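Local coordinates for signal transduction histidine-protein kinase/phosphatase MprB (PDB 6BLK) that probably autophosphorylates a histidine with ATP as the sensor kinase of a mycobacterial two-component system, this chain being its ATP-binding catalytic domain, at residues A[47-52]-A[119-124]; A[136-141]-A[146-151]; A[23-28]-A[54-59]. All coordinates share one frame; numbering follows the deposited sequence.

Overall arrangement
The three contacts lie in one ATP-binding domain, a helical layer packed on a mixed sheet, and each of them touches the nucleotide. Along the chain contact 3 (23-28 with 54-59) interlocks with contact 1 (47-52 with 119-124), both drawing on helix 44-60, whereas contact 2 (136-141 with 146-151) is a local hairpin that opens after both have closed. The centres of contact 1 and contact 3 are about 15 Å apart, those of contact 2 and contact 3 about 17 Å, and those of contact 1 and contact 2 about 18 Å. Val54, Leu119, Val122, Ile149 and Ile151 join them by apolar packing, so the three contacts adjoin one another around the nucleotide site.

Contact 1: A[47-52]-A[119-124]. With ATP (adenosine-5'-triphosphate), chain E.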
loop_
_atom_site.group_PDB
_atom_site.type_symbol
_atom_site.label_atom_id
_atom_site.label_comp_id
_atom_site.label_asym_id
_atom_site.label_seq_id
_atom_site.Cartn_x
_atom_site.Cartn_y
_atom_site.Cartn_z
ATOM N N LEU A 47 -9.125 -1.379 6.469
ATOM C CA LEU A 47 -7.860 -1.944 6.027
ATOM C C LEU A 47 -7.922 -2.305 4.556
ATOM O O LEU A 47 -6.943 -2.114 3.831
ATOM C CB LEU A 47 -7.498 -3.184 6.847
ATOM C CG LEU A 47 -7.108 -2.875 8.289
ATOM C CD1 LEU A 47 -7.171 -4.126 9.132
ATOM C CD2 LEU A 47 -5.764 -2.171 8.416
ATOM N N GLY A 48 -9.049 -2.849 4.111
ATOM C CA GLY A 48 -9.190 -3.166 2.698
ATOM C C GLY A 48 -9.125 -1.924 1.831
ATOM O O GLY A 48 -8.507 -1.922 0.761
ATOM N N ARG A 49 -9.738 -0.839 2.299
ATOM C CA ARG A 49 -9.689 0.413 1.575
ATOM C C ARG A 49 -8.262 0.925 1.493
ATOM O O ARG A 49 -7.823 1.409 0.450
ATOM C CB ARG A 49 -10.588 1.431 2.266
ATOM C CG ARG A 49 -10.628 2.767 1.580
ATOM C CD ARG A 49 -11.631 3.681 2.258
ATOM N NE ARG A 49 -11.762 4.965 1.569
ATOM C CZ ARG A 49 -12.566 5.946 1.969
ATOM N NH1 ARG A 49 -13.315 5.782 3.051
ATOM N NH2 ARG A 49 -12.630 7.084 1.288
ATOM N N ALA A 50 -7.514 0.799 2.583
ATOM C CA ALA A 50 -6.142 1.272 2.605
ATOM C C ALA A 50 -5.256 0.461 1.667
ATOM O O ALA A 50 -4.504 1.033 0.874
ATOM C CB ALA A 50 -5.631 1.259 4.038
ATOM N N VAL A 51 -5.344 -0.868 1.715
ATOM C CA VAL A 51 -4.517 -1.674 0.825
ATOM C C VAL A 51 -4.903 -1.426 -0.631
ATOM O O VAL A 51 -4.029 -1.274 -1.494
ATOM C CB VAL A 51 -4.611 -3.160 1.205
ATOM C CG1 VAL A 51 -3.871 -4.021 0.201
ATOM C CG2 VAL A 51 -4.056 -3.394 2.606
ATOM N N LEU A 52 -6.206 -1.386 -0.929
ATOM C CA LEU A 52 -6.634 -1.142 -2.313
ATOM C C LEU A 52 -6.143 0.212 -2.799
ATOM O O LEU A 52 -5.734 0.349 -3.958
ATOM C CB LEU A 52 -8.147 -1.243 -2.428
ATOM C CG LEU A 52 -8.759 -0.978 -3.802
ATOM C CD1 LEU A 52 -8.199 -1.973 -4.791
ATOM C CD2 LEU A 52 -10.283 -1.078 -3.715
ATOM N N LEU A 119 -4.127 8.440 -0.523
ATOM C CA LEU A 119 -3.079 8.150 0.448
ATOM C C LEU A 119 -3.334 8.838 1.778
ATOM O O LEU A 119 -2.935 8.321 2.815
ATOM C CB LEU A 119 -1.727 8.550 -0.094
ATOM C CG LEU A 119 -1.168 7.579 -1.143
ATOM C CD1 LEU A 119 0.117 8.136 -1.729
ATOM C CD2 LEU A 119 -0.895 6.211 -0.611
ATOM N N ALA A 120 -3.992 9.990 1.785
ATOM C CA ALA A 120 -4.467 10.539 3.064
ATOM C C ALA A 120 -5.378 9.556 3.802
ATOM O O ALA A 120 -5.313 9.438 5.034
ATOM C CB ALA A 120 -5.188 11.865 2.822
ATOM N N ILE A 121 -6.254 8.860 3.078
ATOM C CA ILE A 121 -7.102 7.833 3.676
ATOM C C ILE A 121 -6.250 6.698 4.223
ATOM O O ILE A 121 -6.512 6.179 5.306
ATOM C CB ILE A 121 -8.123 7.329 2.645
ATOM C CG1 ILE A 121 -9.108 8.452 2.312
ATOM C CG2 ILE A 121 -8.838 6.059 3.090
ATOM C CD1 ILE A 121 -9.920 8.971 3.477
ATOM N N VAL A 122 -5.237 6.280 3.475
ATOM C CA VAL A 122 -4.342 5.215 3.921
ATOM C C VAL A 122 -3.710 5.580 5.265
ATOM O O VAL A 122 -3.673 4.761 6.185
ATOM C CB VAL A 122 -3.255 4.930 2.864
ATOM C CG1 VAL A 122 -2.225 3.986 3.400
ATOM C CG2 VAL A 122 -3.873 4.362 1.631
ATOM N N LYS A 123 -3.111 6.776 5.355
ATOM C CA LYS A 123 -2.493 7.236 6.596
ATOM C C LYS A 123 -3.490 7.220 7.752
ATOM O O LYS A 123 -3.168 6.732 8.849
ATOM C CB LYS A 123 -1.902 8.632 6.411
ATOM C CG LYS A 123 -1.262 9.167 7.654
ATOM C CD LYS A 123 -0.618 10.491 7.430
ATOM C CE LYS A 123 -0.077 11.100 8.720
ATOM N NZ LYS A 123 1.384 10.933 8.829
ATOM N N GLN A 124 -4.724 7.671 7.522
ATOM C CA GLN A 124 -5.718 7.683 8.602
ATOM C C GLN A 124 -6.003 6.260 9.102
ATOM O O GLN A 124 -5.984 5.977 10.318
ATOM C CB GLN A 124 -6.999 8.353 8.098
ATOM C CG GLN A 124 -8.065 8.508 9.211
ATOM C CD GLN A 124 -9.102 9.584 8.900
ATOM O OE1 GLN A 124 -8.887 10.452 8.044
ATOM N NE2 GLN A 124 -10.234 9.530 9.593
HETATM P PG ATP E . -6.967 9.250 -5.670
HETATM O O1G ATP E . -6.060 8.226 -5.013
HETATM O O2G ATP E . -7.689 10.251 -4.756
HETATM O O3G ATP E . -7.866 8.682 -6.755
HETATM P PB ATP E . -4.328 10.083 -6.626
HETATM O O1B ATP E . -3.871 11.203 -7.543
HETATM O O2B ATP E . -4.117 8.653 -6.986
HETATM O O3B ATP E . -5.948 10.228 -6.481
HETATM P PA ATP E . -2.966 9.541 -4.083
HETATM O O1A ATP E . -3.193 10.176 -2.714
HETATM O O2A ATP E . -3.275 8.073 -4.241
HETATM O O3A ATP E . -3.813 10.471 -5.124
HETATM O "O5'" ATP E . -1.500 9.890 -4.521
HETATM C "C5'" ATP E . -1.034 11.228 -4.479
HETATM C "C4'" ATP E . -0.054 11.435 -5.627
HETATM O "O4'" ATP E . 1.150 10.745 -5.274
HETATM C "C3'" ATP E . -0.452 10.908 -7.011
HETATM O "O3'" ATP E . -1.243 11.860 -7.756
HETATM C "C2'" ATP E . 0.915 10.689 -7.633
HETATM O "O2'" ATP E . 1.492 11.922 -8.102
HETATM C "C1'" ATP E . 1.751 10.235 -6.457
HETATM N N9 ATP E . 1.813 8.770 -6.305
HETATM C C8 ATP E . 1.166 7.983 -5.380
HETATM N N7 ATP E . 1.527 6.678 -5.538
HETATM C C5 ATP E . 2.409 6.644 -6.562
HETATM C C6 ATP E . 3.170 5.584 -7.184
HETATM N N6 ATP E . 2.997 4.324 -6.761
HETATM N N1 ATP E . 3.984 5.915 -8.185
HETATM C C2 ATP E . 4.127 7.185 -8.608
HETATM N N3 ATP E . 3.471 8.219 -8.063
HETATM C C4 ATP E . 2.613 7.998 -7.041
#
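Arg49 lays its side chain over Ile121, with the branch methyl CG2 of the isoleucine 3.5 Å from Arg49 NE. The arginine chain is fully extended, CG standing anti to the backbone N (chi1 -179°), which carries the guanidinium from helix 44-60 out across the outer side of helix 118-128. Ile121 meets it from one face: CD1 sits 3.9 Å above the guanidinium plane, displaced toward the rim, and CG1 lies near NH2. Because Ile121 offers hydrocarbon alone, the touch is van der Waals packing.

Deeper in, the helices come close where Ala50 faces Val122. These two form the closest backbone pair, their CA atoms 4.5 Å apart, a spacing that the methyl of Ala50 makes possible. Val122 turns CG2 toward the backbone N side and places it 3.5 Å from Ala50 O, with Ala50 CB 4.3 Å from the same methyl. Both residues are buried, and Val122 continues onto Asn53 and Val54 one turn further along.

Leu119, at the start of helix 118-128, makes no contact with 47-52 but touches Val54 and Asn57 further along the same helix, and it also binds the nucleotide. Its N donates to ATP O1A at 2.9 Å (N-H...O 162°), while its CD1 lies near the ribose-linking O5' and adenine C8. A backbone N-H at a helix start gripping an alpha-phosphate oxygen, beside the ATP-binding Gly116, Leu117 and Gly118, is characteristic of the G2 box of histidine kinases, within the Bergerat fold shared with DNA gyrase B and HSP90.

Contact 2: A[136-141]-A[146-151]; sequences DYADPA and GTAIHI. With ATP (adenosine-5'-triphosphate), chain E.
Asp136 and Ala148 face each other as an antiparallel hydrogen-bonded pair, the backbone bonds running both ways. Ala148 N donates to Asp136 O at 2.8 Å, and Asp136 N returns a bond to Ala148 O at 3.0 Å. Tyr137 and Thr147 follow as a non-hydrogen-bonded pair. Beyond them Ala138 N reaches Gly146 O at 3.0 Å, but from above the carbonyl plane (68° out of it), as the first strand gives way to loop. The same oxygen receives a CA-H...O contact from Tyr137 and lies near the plane of its ring, at the edge by CD1.

Apolar contact is small: Ala138 CB and Ala148 CB are 4.2 Å apart. Ala138 CB is also in van der Waals contact with a backbone carbonyl, at Thr147 O. Gly146 has positive phi (75°), with Ala138 CB packed close by.

Polar side chains act mostly through local bonds and water. Asp136 OD1 accepts from Tyr137 N through its anti lone pair, and Asp136 OD2 pairs with Arg134. One water donates to Tyr137 O and lies 2.8 Å from His150 NE2, in the imidazole plane at its edge; ND1 of that ring is hydrogen-bonded to Glu81 OE2. A second water donates to Asp136 O and accepts a weak hydrogen bond from Thr147 OG1. Thr147, its OG1 beside the backbone N (chi1 -56°), brings that oxygen within 3.4 Å of adenine N1. In the loop, Asp139 OD1 and Ala141 N form an Asx turn.

This beta hairpin lies at one end of the mixed sheet: strand 147-154 runs between strand 132-137 and antiparallel strand 79-85, and Tyr137 packs against Pro92, Pro93 and Arg96, the last by cation-pi interaction.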
loop_
_atom_site.group_PDB
_atom_site.type_symbol
_atom_site.label_atom_id
_atom_site.label_comp_id
_atom_site.label_asym_id
_atom_site.label_seq_id
_atom_site.Cartn_x
_atom_site.Cartn_y
_atom_site.Cartn_z
ATOM N N ASP A 136 9.518 5.182 0.080
ATOM C CA ASP A 136 10.915 5.075 -0.312
ATOM C C ASP A 136 10.928 4.632 -1.774
ATOM O O ASP A 136 9.877 4.373 -2.354
ATOM C CB ASP A 136 11.649 4.087 0.607
ATOM C CG ASP A 136 13.146 4.350 0.725
ATOM O OD1 ASP A 136 13.791 4.810 -0.246
ATOM O OD2 ASP A 136 13.684 4.054 1.820
ATOM N N TYR A 137 12.116 4.526 -2.352
ATOM C CA TYR A 137 12.242 3.888 -3.659
ATOM C C TYR A 137 12.139 2.378 -3.510
ATOM O O TYR A 137 12.582 1.803 -2.511
ATOM C CB TYR A 137 13.576 4.229 -4.326
ATOM C CG TYR A 137 13.672 5.592 -4.931
ATOM C CD1 TYR A 137 12.575 6.209 -5.512
ATOM C CD2 TYR A 137 14.863 6.277 -4.880
ATOM C CE1 TYR A 137 12.695 7.470 -6.082
ATOM C CE2 TYR A 137 14.989 7.529 -5.429
ATOM C CZ TYR A 137 13.910 8.119 -6.013
ATOM O OH TYR A 137 14.070 9.380 -6.555
ATOM N N ALA A 138 11.532 1.732 -4.505
ATOM C CA ALA A 138 11.489 0.265 -4.515
ATOM C C ALA A 138 12.864 -0.348 -4.809
ATOM O O ALA A 138 13.242 -1.360 -4.198
ATOM C CB ALA A 138 10.446 -0.209 -5.521
ATOM N N ASP A 139 13.632 0.239 -5.732
ATOM C CA ASP A 139 14.984 -0.235 -6.031
ATOM C C ASP A 139 15.804 0.945 -6.526
ATOM O O ASP A 139 15.772 1.287 -7.719
ATOM C CB ASP A 139 14.987 -1.365 -7.050
ATOM C CG ASP A 139 16.365 -1.947 -7.256
ATOM O OD1 ASP A 139 17.340 -1.330 -6.786
ATOM O OD2 ASP A 139 16.473 -3.005 -7.905
ATOM N N PRO A 140 16.555 1.597 -5.644
ATOM C CA PRO A 140 17.319 2.788 -6.042
ATOM C C PRO A 140 18.315 2.530 -7.152
ATOM O O PRO A 140 18.675 3.475 -7.864
ATOM C CB PRO A 140 18.021 3.206 -4.737
ATOM C CG PRO A 140 17.191 2.636 -3.651
ATOM C CD PRO A 140 16.566 1.379 -4.193
ATOM N N ALA A 141 18.765 1.287 -7.334
ATOM C CA ALA A 141 19.741 0.956 -8.360
ATOM C C ALA A 141 19.109 0.751 -9.719
ATOM O O ALA A 141 19.841 0.598 -10.702
ATOM C CB ALA A 141 20.514 -0.311 -7.971
ATOM N N GLY A 146 11.049 2.993 -9.076
ATOM C CA GLY A 146 9.765 2.563 -8.554
ATOM C C GLY A 146 9.540 3.133 -7.170
ATOM O O GLY A 146 10.469 3.665 -6.563
ATOM N N THR A 147 8.293 3.062 -6.709
ATOM C CA THR A 147 7.894 3.458 -5.359
ATOM C C THR A 147 7.679 2.240 -4.483
ATOM O O THR A 147 7.135 1.221 -4.915
ATOM C CB THR A 147 6.601 4.276 -5.385
ATOM O OG1 THR A 147 6.770 5.407 -6.231
ATOM C CG2 THR A 147 6.231 4.813 -3.996
ATOM N N ALA A 148 8.060 2.376 -3.217
ATOM C CA ALA A 148 7.769 1.398 -2.188
ATOM C C ALA A 148 6.987 2.116 -1.105
ATOM O O ALA A 148 7.443 3.138 -0.588
ATOM C CB ALA A 148 9.061 0.798 -1.651
ATOM N N ILE A 149 5.783 1.629 -0.819
ATOM C CA ILE A 149 5.025 2.076 0.341
ATOM C C ILE A 149 5.163 1.004 1.402
ATOM O O ILE A 149 4.814 -0.157 1.157
ATOM C CB ILE A 149 3.556 2.301 0.004
ATOM C CG1 ILE A 149 3.411 3.348 -1.115
ATOM C CG2 ILE A 149 2.808 2.706 1.249
ATOM C CD1 ILE A 149 3.756 4.763 -0.719
ATOM N N HIS A 150 5.642 1.400 2.589
ATOM C CA HIS A 150 5.902 0.487 3.688
ATOM C C HIS A 150 4.892 0.780 4.796
ATOM O O HIS A 150 4.840 1.911 5.298
ATOM C CB HIS A 150 7.318 0.709 4.241
ATOM C CG HIS A 150 8.445 0.411 3.308
ATOM N ND1 HIS A 150 9.310 -0.637 3.525
ATOM C CD2 HIS A 150 8.901 1.050 2.200
ATOM C CE1 HIS A 150 10.232 -0.652 2.581
ATOM N NE2 HIS A 150 10.002 0.356 1.760
ATOM N N ILE A 151 4.137 -0.239 5.207
ATOM C CA ILE A 151 3.114 -0.127 6.246
ATOM C C ILE A 151 3.410 -1.146 7.336
ATOM O O ILE A 151 3.401 -2.367 7.092
ATOM C CB ILE A 151 1.710 -0.352 5.673
ATOM C CG1 ILE A 151 1.363 0.777 4.687
ATOM C CG2 ILE A 151 0.671 -0.457 6.802
ATOM C CD1 ILE A 151 0.096 0.569 3.906
HETATM P PG ATP E . -6.967 9.250 -5.670
HETATM O O1G ATP E . -6.060 8.226 -5.013
HETATM O O2G ATP E . -7.689 10.251 -4.756
HETATM O O3G ATP E . -7.866 8.682 -6.755
HETATM P PB ATP E . -4.328 10.083 -6.626
HETATM O O1B ATP E . -3.871 11.203 -7.543
HETATM O O2B ATP E . -4.117 8.653 -6.986
HETATM O O3B ATP E . -5.948 10.228 -6.481
HETATM P PA ATP E . -2.966 9.541 -4.083
HETATM O O1A ATP E . -3.193 10.176 -2.714
HETATM O O2A ATP E . -3.275 8.073 -4.241
HETATM O O3A ATP E . -3.813 10.471 -5.124
HETATM O "O5'" ATP E . -1.500 9.890 -4.521
HETATM C "C5'" ATP E . -1.034 11.228 -4.479
HETATM C "C4'" ATP E . -0.054 11.435 -5.627
HETATM O "O4'" ATP E . 1.150 10.745 -5.274
HETATM C "C3'" ATP E . -0.452 10.908 -7.011
HETATM O "O3'" ATP E . -1.243 11.860 -7.756
HETATM C "C2'" ATP E . 0.915 10.689 -7.633
HETATM O "O2'" ATP E . 1.492 11.922 -8.102
HETATM C "C1'" ATP E . 1.751 10.235 -6.457
HETATM N N9 ATP E . 1.813 8.770 -6.305
HETATM C C8 ATP E . 1.166 7.983 -5.380
HETATM N N7 ATP E . 1.527 6.678 -5.538
HETATM C C5 ATP E . 2.409 6.644 -6.562
HETATM C C6 ATP E . 3.170 5.584 -7.184
HETATM N N6 ATP E . 2.997 4.324 -6.761
HETATM N N1 ATP E . 3.984 5.915 -8.185
HETATM C C2 ATP E . 4.127 7.185 -8.608
HETATM N N3 ATP E . 3.471 8.219 -8.063
HETATM C C4 ATP E . 2.613 7.998 -7.041
HETATM O O HOH W 1 8.833 6.641 -4.063
HETATM O O HOH W 2 12.106 0.257 -0.133
#

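Contact 3: A[23-28]-A[54-59]. With MG (magnesium ion), chain F; ATP (adenosine-5'-triphosphate), chain E.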
loop_
_atom_site.group_PDB
_atom_site.type_symbol
_atom_site.label_atom_id
_atom_site.label_comp_id
_atom_site.label_asym_id
_atom_site.label_seq_id
_atom_site.Cartn_x
_atom_site.Cartn_y
_atom_site.Cartn_z
ATOM N N ARG A 23 -6.519 -6.309 -10.133
ATOM C CA ARG A 23 -6.091 -7.125 -11.261
ATOM C C ARG A 23 -6.988 -6.897 -12.464
ATOM O O ARG A 23 -6.557 -7.096 -13.606
ATOM C CB ARG A 23 -6.112 -8.604 -10.891
ATOM C CG ARG A 23 -4.967 -9.090 -10.034
ATOM C CD ARG A 23 -5.143 -10.578 -9.758
ATOM N NE ARG A 23 -4.338 -11.075 -8.635
ATOM C CZ ARG A 23 -3.156 -11.682 -8.744
ATOM N NH1 ARG A 23 -2.594 -11.882 -9.933
ATOM N NH2 ARG A 23 -2.520 -12.092 -7.652
ATOM N N ARG A 24 -8.239 -6.488 -12.224
ATOM C CA ARG A 24 -9.162 -6.191 -13.319
ATOM C C ARG A 24 -8.703 -4.969 -14.104
ATOM O O ARG A 24 -8.756 -4.959 -15.340
ATOM C CB ARG A 24 -10.573 -5.950 -12.774
ATOM C CG ARG A 24 -11.123 -7.022 -11.826
ATOM C CD ARG A 24 -12.293 -6.481 -10.995
ATOM N NE ARG A 24 -13.582 -6.624 -11.665
ATOM C CZ ARG A 24 -14.692 -5.989 -11.298
ATOM N NH1 ARG A 24 -14.677 -5.143 -10.272
ATOM N NH2 ARG A 24 -15.822 -6.190 -11.968
ATOM N N ARG A 25 -8.255 -3.927 -13.401
ATOM C CA ARG A 25 -7.906 -2.669 -14.045
ATOM C C ARG A 25 -6.594 -2.744 -14.820
ATOM O O ARG A 25 -6.392 -1.939 -15.734
ATOM C CB ARG A 25 -7.831 -1.559 -12.997
ATOM C CG ARG A 25 -9.152 -1.312 -12.286
ATOM C CD ARG A 25 -9.095 -0.108 -11.338
ATOM N NE ARG A 25 -8.936 1.162 -12.048
ATOM C CZ ARG A 25 -9.870 1.722 -12.813
ATOM N NH1 ARG A 25 -11.045 1.127 -12.992
ATOM N NH2 ARG A 25 -9.630 2.880 -13.411
ATOM N N ARG A 26 -5.703 -3.689 -14.482
ATOM C CA ARG A 26 -4.403 -3.824 -15.158
ATOM C C ARG A 26 -4.023 -5.309 -15.165
ATOM O O ARG A 26 -3.178 -5.778 -14.396
ATOM C CB ARG A 26 -3.314 -2.986 -14.486
ATOM C CG ARG A 26 -3.477 -1.461 -14.625
ATOM C CD ARG A 26 -3.026 -0.937 -15.963
ATOM N NE ARG A 26 -1.697 -1.425 -16.306
ATOM C CZ ARG A 26 -0.558 -0.756 -16.146
ATOM N NH1 ARG A 26 -0.532 0.479 -15.632
ATOM N NH2 ARG A 26 0.576 -1.348 -16.510
ATOM N N SER A 27 -4.640 -6.061 -16.082
ATOM C CA SER A 27 -4.372 -7.490 -16.190
ATOM C C SER A 27 -2.971 -7.799 -16.703
ATOM O O SER A 27 -2.544 -8.956 -16.627
ATOM C CB SER A 27 -5.390 -8.141 -17.121
ATOM O OG SER A 27 -5.234 -7.627 -18.427
ATOM N N ASP A 28 -2.253 -6.810 -17.235
ATOM C CA ASP A 28 -0.892 -7.043 -17.693
ATOM C C ASP A 28 0.130 -7.112 -16.560
ATOM O O ASP A 28 1.226 -7.646 -16.766
ATOM C CB ASP A 28 -0.485 -5.934 -18.653
ATOM C CG ASP A 28 -0.509 -4.591 -18.000
ATOM O OD1 ASP A 28 -1.593 -4.206 -17.507
ATOM O OD2 ASP A 28 0.559 -3.943 -17.947
ATOM N N VAL A 54 -3.396 1.741 -2.019
ATOM C CA VAL A 54 -1.972 1.638 -2.356
ATOM C C VAL A 54 -1.779 0.795 -3.601
ATOM O O VAL A 54 -0.997 1.162 -4.477
ATOM C CB VAL A 54 -1.141 1.104 -1.173
ATOM C CG1 VAL A 54 0.315 0.937 -1.569
ATOM C CG2 VAL A 54 -1.224 2.054 -0.011
ATOM N N LEU A 55 -2.499 -0.321 -3.711
ATOM C CA LEU A 55 -2.404 -1.153 -4.906
ATOM C C LEU A 55 -2.852 -0.389 -6.130
ATOM O O LEU A 55 -2.273 -0.559 -7.209
ATOM C CB LEU A 55 -3.226 -2.420 -4.766
ATOM C CG LEU A 55 -2.694 -3.437 -3.762
ATOM C CD1 LEU A 55 -3.711 -4.554 -3.646
ATOM C CD2 LEU A 55 -1.332 -4.007 -4.167
ATOM N N ASP A 56 -3.892 0.437 -5.995
ATOM C CA ASP A 56 -4.382 1.196 -7.137
ATOM C C ASP A 56 -3.316 2.155 -7.658
ATOM O O ASP A 56 -3.127 2.270 -8.876
ATOM C CB ASP A 56 -5.651 1.955 -6.773
ATOM C CG ASP A 56 -6.280 2.612 -7.966
ATOM O OD1 ASP A 56 -6.691 1.857 -8.874
ATOM O OD2 ASP A 56 -6.340 3.863 -7.982
ATOM N N ASN A 57 -2.589 2.838 -6.756
ATOM C CA ASN A 57 -1.503 3.723 -7.180
ATOM C C ASN A 57 -0.399 2.931 -7.842
ATOM O O ASN A 57 0.149 3.348 -8.874
ATOM C CB ASN A 57 -0.919 4.513 -5.999
ATOM C CG ASN A 57 -1.893 5.495 -5.416
ATOM O OD1 ASN A 57 -2.847 5.921 -6.079
ATOM N ND2 ASN A 57 -1.665 5.863 -4.155
ATOM N N ALA A 58 -0.072 1.775 -7.275
ATOM C CA ALA A 58 1.001 0.978 -7.834
ATOM C C ALA A 58 0.652 0.592 -9.258
ATOM O O ALA A 58 1.510 0.625 -10.146
ATOM C CB ALA A 58 1.246 -0.266 -6.967
ATOM N N ALA A 59 -0.610 0.239 -9.493
ATOM C CA ALA A 59 -1.037 -0.139 -10.839
ATOM C C ALA A 59 -1.055 1.067 -11.770
ATOM O O ALA A 59 -0.596 0.981 -12.915
ATOM C CB ALA A 59 -2.416 -0.802 -10.808
HETATM MG MG MG F . -4.456 7.172 -5.526
HETATM P PG ATP E . -6.967 9.250 -5.670
HETATM O O1G ATP E . -6.060 8.226 -5.013
HETATM O O2G ATP E . -7.689 10.251 -4.756
HETATM O O3G ATP E . -7.866 8.682 -6.755
HETATM P PB ATP E . -4.328 10.083 -6.626
HETATM O O1B ATP E . -3.871 11.203 -7.543
HETATM O O2B ATP E . -4.117 8.653 -6.986
HETATM O O3B ATP E . -5.948 10.228 -6.481
HETATM P PA ATP E . -2.966 9.541 -4.083
HETATM O O1A ATP E . -3.193 10.176 -2.714
HETATM O O2A ATP E . -3.275 8.073 -4.241
HETATM O O3A ATP E . -3.813 10.471 -5.124
HETATM O "O5'" ATP E . -1.500 9.890 -4.521
HETATM C "C5'" ATP E . -1.034 11.228 -4.479
HETATM C "C4'" ATP E . -0.054 11.435 -5.627
HETATM O "O4'" ATP E . 1.150 10.745 -5.274
HETATM C "C3'" ATP E . -0.452 10.908 -7.011
HETATM O "O3'" ATP E . -1.243 11.860 -7.756
HETATM C "C2'" ATP E . 0.915 10.689 -7.633
HETATM O "O2'" ATP E . 1.492 11.922 -8.102
HETATM C "C1'" ATP E . 1.751 10.235 -6.457
HETATM N N9 ATP E . 1.813 8.770 -6.305
HETATM C C8 ATP E . 1.166 7.983 -5.380
HETATM N N7 ATP E . 1.527 6.678 -5.538
HETATM C C5 ATP E . 2.409 6.644 -6.562
HETATM C C6 ATP E . 3.170 5.584 -7.184
HETATM N N6 ATP E . 2.997 4.324 -6.761
HETATM N N1 ATP E . 3.984 5.915 -8.185
HETATM C C2 ATP E . 4.127 7.185 -8.608
HETATM N N3 ATP E . 3.471 8.219 -8.063
HETATM C C4 ATP E . 2.613 7.998 -7.041
HETATM O O HOH W 3 -5.594 6.183 -7.195
HETATM O O HOH W 4 -5.017 5.676 -4.150
#
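Arg26 and Ala59 mark the nearest backbone approach, their CA atoms 6.6 Å apart, where 23-28, following helix 11-25, passes helix 44-60. The gap is bridged by side chains. Arg26 CG, anti to the carbonyl carbon (chi1 -69°), packs 4.0 Å from Ala59 CB; bends at chi2 and chi3 then turn the guanidinium to Asp28 and toward Ala59 O. NH1 comes close to that oxygen at a poor angle for bonding, and its hydrogen bond goes to Ser62 O instead. A side-on grip on Asp28, NE to OD1 and NH2 to OD2, each 3.0 Å, in the guanidinium plane and on syn lone pairs, fixes the group's orientation. Arg25 and Asp56 make a long salt bridge, NE to OD1 3.9 Å, their flat groups turned 49° apart.

Asp56 OD2 accepts from a magnesium-bound water at 2.6 Å, placing this carboxylate in the metal's second shell. Asn57, the N-box asparagine of histidine kinases, is in the first: OD1 binds magnesium at 2.1 Å, and ND2 donates to ATP O2A at 2.7 Å. Three phosphate oxygens and two waters complete six ligands.

Helix 44-60 lies between helix 11-25, which Leu55 and Ala59 meet, and helix 118-128, which Val54 and Asn57 meet. Val54, Leu55 and Ala58 rest on Ile84 of strand 79-85, Leu55 and Ala58 also on Val70 and Val68 of strand 67-76.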